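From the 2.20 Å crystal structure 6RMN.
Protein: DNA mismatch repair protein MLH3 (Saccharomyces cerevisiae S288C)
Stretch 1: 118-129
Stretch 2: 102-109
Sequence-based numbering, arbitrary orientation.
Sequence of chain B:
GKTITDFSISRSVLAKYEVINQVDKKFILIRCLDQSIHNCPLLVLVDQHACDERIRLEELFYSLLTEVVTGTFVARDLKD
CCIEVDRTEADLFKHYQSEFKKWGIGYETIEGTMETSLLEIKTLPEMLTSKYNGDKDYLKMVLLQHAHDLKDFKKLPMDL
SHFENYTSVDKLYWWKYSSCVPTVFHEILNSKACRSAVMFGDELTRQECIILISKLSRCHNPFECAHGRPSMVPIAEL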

# COMPACT_ATOMS: atom_id res chain seq x y z
N LEU B 118 -41.81 23.39 37.11
CA LEU B 118 -41.92 23.05 35.69
C LEU B 118 -40.85 23.70 34.83
O LEU B 118 -40.59 24.90 34.95
CB LEU B 118 -43.32 23.37 35.14
CG LEU B 118 -44.37 22.28 35.31
CD1 LEU B 118 -45.76 22.87 35.28
CD2 LEU B 118 -44.24 21.20 34.24
N LEU B 119 -40.24 22.90 33.93
CA LEU B 119 -39.23 23.32 32.96
C LEU B 119 -39.90 23.38 31.59
O LEU B 119 -40.24 22.34 31.02
CB LEU B 119 -38.05 22.32 32.96
CG LEU B 119 -36.79 22.72 32.20
CD1 LEU B 119 -36.00 23.74 32.98
CD2 LEU B 119 -35.92 21.51 31.94
N GLU B 120 -40.12 24.60 31.09
CA GLU B 120 -40.76 24.80 29.79
C GLU B 120 -39.69 24.96 28.73
O GLU B 120 -39.02 25.99 28.69
CB GLU B 120 -41.68 26.03 29.83
CG GLU B 120 -42.44 26.32 28.55
CD GLU B 120 -43.16 27.66 28.53
OE1 GLU B 120 -44.37 27.67 28.21
OE2 GLU B 120 -42.53 28.69 28.84
N ILE B 121 -39.52 23.93 27.87
CA ILE B 121 -38.55 23.98 26.79
C ILE B 121 -39.17 24.68 25.58
O ILE B 121 -40.18 24.24 25.04
CB ILE B 121 -37.91 22.59 26.46
CG1 ILE B 121 -36.98 22.14 27.59
CG2 ILE B 121 -37.13 22.64 25.16
CD1 ILE B 121 -37.55 21.13 28.49
N LYS B 122 -38.55 25.81 25.19
CA LYS B 122 -38.94 26.67 24.08
C LYS B 122 -38.24 26.30 22.77
O LYS B 122 -38.90 26.23 21.74
CB LYS B 122 -38.72 28.15 24.44
CG LYS B 122 -39.65 28.63 25.55
CD LYS B 122 -39.60 30.13 25.76
CE LYS B 122 -40.72 30.61 26.65
NZ LYS B 122 -40.72 32.09 26.81
N THR B 123 -36.91 26.09 22.80
CA THR B 123 -36.14 25.75 21.60
C THR B 123 -35.24 24.54 21.82
O THR B 123 -34.77 24.32 22.94
CB THR B 123 -35.31 26.95 21.05
OG1 THR B 123 -34.15 27.17 21.86
CG2 THR B 123 -36.12 28.24 20.90
N LEU B 124 -34.98 23.79 20.74
CA LEU B 124 -34.08 22.64 20.72
C LEU B 124 -33.32 22.62 19.41
O LEU B 124 -33.92 22.96 18.39
CB LEU B 124 -34.86 21.33 20.86
CG LEU B 124 -35.34 20.89 22.25
CD1 LEU B 124 -35.92 19.48 22.17
CD2 LEU B 124 -34.19 20.90 23.28
N PRO B 125 -32.03 22.20 19.36
CA PRO B 125 -31.35 22.11 18.05
C PRO B 125 -31.93 20.94 17.24
O PRO B 125 -32.55 20.06 17.83
CB PRO B 125 -29.89 21.88 18.42
CG PRO B 125 -29.94 21.20 19.74
CD PRO B 125 -31.15 21.74 20.46
N GLU B 126 -31.77 20.95 15.92
CA GLU B 126 -32.32 19.92 15.02
C GLU B 126 -31.93 18.47 15.39
O GLU B 126 -32.80 17.61 15.37
CB GLU B 126 -31.98 20.23 13.55
CG GLU B 126 -32.72 21.44 13.00
CD GLU B 126 -34.15 21.20 12.56
OE1 GLU B 126 -34.39 21.09 11.33
OE2 GLU B 126 -35.04 21.12 13.43
N MET B 127 -30.66 18.23 15.77
CA MET B 127 -30.15 16.92 16.21
C MET B 127 -31.00 16.41 17.37
O MET B 127 -31.46 15.26 17.33
CB MET B 127 -28.73 17.05 16.77
CG MET B 127 -27.64 17.04 15.77
SD MET B 127 -26.13 17.44 16.71
CE MET B 127 -25.33 18.58 15.55
N LEU B 128 -31.15 17.24 18.42
CA LEU B 128 -31.87 16.90 19.63
C LEU B 128 -33.38 16.76 19.42
O LEU B 128 -33.98 15.88 20.04
CB LEU B 128 -31.53 17.88 20.77
CG LEU B 128 -31.83 17.40 22.22
CD1 LEU B 128 -31.27 16.00 22.50
CD2 LEU B 128 -31.25 18.37 23.24
N THR B 129 -33.97 17.57 18.51
CA THR B 129 -35.39 17.49 18.16
C THR B 129 -35.70 16.11 17.60
O THR B 129 -36.68 15.50 18.03
CB THR B 129 -35.80 18.61 17.17
OG1 THR B 129 -35.48 19.89 17.73
CG2 THR B 129 -37.30 18.59 16.85
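Stretch 2, residues 102-109: KWGIGYET

Gly 104 and Ile 105 form a loop that leads into a strand starting at Gly 106, which runs antiparallel to the strand that begins before Leu 118; the two strand axes make an angle of 165° and approach to 4.5 Å. Together the stretches bury 624 Å².

Glu 108 contributes the largest covered area, 73 Å². Its backbone pairs with Glu 120 through two hydrogen bonds, from Glu 120 N to Glu 108 O (3.0 Å) and from Glu 108 N to Glu 120 O (3.1 Å), and both side chains project from the same face of the sheet. The aliphatic part of Lys 122 reaches it as well, with Lys 122 CE 3.9 Å from Glu 108 CG.

Leu 119 follows with 58 Å² covered. On the sheet face shared by Leu 119, Ile 121, Tyr 107 and Thr 109, Leu 119 CD1 sits over the Tyr 107 ring, 4.0 Å from its centroid, in a CH-pi contact; Leu 119 CD1 is 3.5 Å from Tyr 107 CD1 and 3.8 Å from Thr 109 CG2.

Gly 106 marks a change of register. Ile 121 lies opposite Tyr 107 with their CA atoms 4.3 Å apart, yet Gly 106 pairs with Thr 123, so Lys 122 is the extra residue of a beta bulge. Gly 106 O consequently accepts two hydrogen bonds, from Lys 122 N (2.7 Å) and Thr 123 N (3.2 Å), while Gly 106 N donates to Thr 123 O (3.0 Å). Glycine suits this site: an ideal CB on Gly 106 would clash with Thr 123 OG1 at 2.7 Å. Thr 123 OG1 donates a hydrogen bond to Gly 104 O (2.9 Å), tying the preceding loop to the strand.

Stretch 1 covers 55 Å² of Ile 105. Ile 105 CG1 lies 3.9 Å from Pro 125 CD and 4.0 Å from both Leu 124 CD2 and Leu 128 CD2.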

# COMPACT_ATOMS: atom_id res chain seq x y z
N LYS B 102 -26.34 28.19 24.59
CA LYS B 102 -25.22 28.07 23.65
C LYS B 102 -25.34 26.84 22.73
O LYS B 102 -24.77 26.82 21.64
CB LYS B 102 -23.88 28.01 24.40
CG LYS B 102 -23.60 29.22 25.28
CD LYS B 102 -22.40 28.97 26.17
CE LYS B 102 -22.22 30.09 27.15
NZ LYS B 102 -21.03 29.89 28.01
N TRP B 103 -26.06 25.80 23.19
CA TRP B 103 -26.30 24.56 22.46
C TRP B 103 -27.69 24.50 21.83
O TRP B 103 -28.11 23.43 21.40
CB TRP B 103 -26.05 23.35 23.38
CG TRP B 103 -24.65 23.29 23.92
CD1 TRP B 103 -24.24 23.63 25.18
CD2 TRP B 103 -23.46 22.96 23.18
NE1 TRP B 103 -22.88 23.48 25.28
CE2 TRP B 103 -22.37 23.08 24.07
CE3 TRP B 103 -23.22 22.56 21.86
CZ2 TRP B 103 -21.06 22.78 23.69
CZ3 TRP B 103 -21.91 22.29 21.47
CH2 TRP B 103 -20.85 22.43 22.37
N GLY B 104 -28.38 25.64 21.75
CA GLY B 104 -29.71 25.73 21.16
C GLY B 104 -30.85 25.26 22.04
O GLY B 104 -31.99 25.19 21.58
N ILE B 105 -30.55 24.93 23.31
CA ILE B 105 -31.54 24.46 24.28
C ILE B 105 -32.02 25.67 25.08
O ILE B 105 -31.30 26.17 25.94
CB ILE B 105 -30.98 23.29 25.16
CG1 ILE B 105 -30.47 22.11 24.29
CG2 ILE B 105 -32.00 22.82 26.22
CD1 ILE B 105 -29.26 21.43 24.80
N GLY B 106 -33.22 26.16 24.73
CA GLY B 106 -33.83 27.33 25.36
C GLY B 106 -34.99 26.98 26.26
O GLY B 106 -35.96 26.38 25.80
N TYR B 107 -34.89 27.32 27.54
CA TYR B 107 -35.97 27.03 28.49
C TYR B 107 -36.24 28.17 29.46
O TYR B 107 -35.53 29.18 29.47
CB TYR B 107 -35.75 25.69 29.23
CG TYR B 107 -34.44 25.56 29.98
CD1 TYR B 107 -34.23 26.22 31.19
CD2 TYR B 107 -33.42 24.74 29.50
CE1 TYR B 107 -33.03 26.09 31.88
CE2 TYR B 107 -32.22 24.61 30.19
CZ TYR B 107 -32.03 25.28 31.38
OH TYR B 107 -30.85 25.14 32.07
N GLU B 108 -37.30 27.99 30.28
CA GLU B 108 -37.74 28.88 31.36
C GLU B 108 -38.11 28.01 32.55
O GLU B 108 -38.78 26.99 32.38
CB GLU B 108 -38.95 29.74 30.94
CG GLU B 108 -38.65 30.82 29.90
CD GLU B 108 -37.63 31.88 30.26
OE1 GLU B 108 -37.61 32.33 31.43
OE2 GLU B 108 -36.85 32.27 29.36
N THR B 109 -37.64 28.39 33.76
CA THR B 109 -37.93 27.69 35.01
C THR B 109 -39.16 28.33 35.68
O THR B 109 -39.13 29.52 35.99
CB THR B 109 -36.69 27.61 35.93
OG1 THR B 109 -35.99 28.86 35.90
CG2 THR B 109 -35.75 26.48 35.54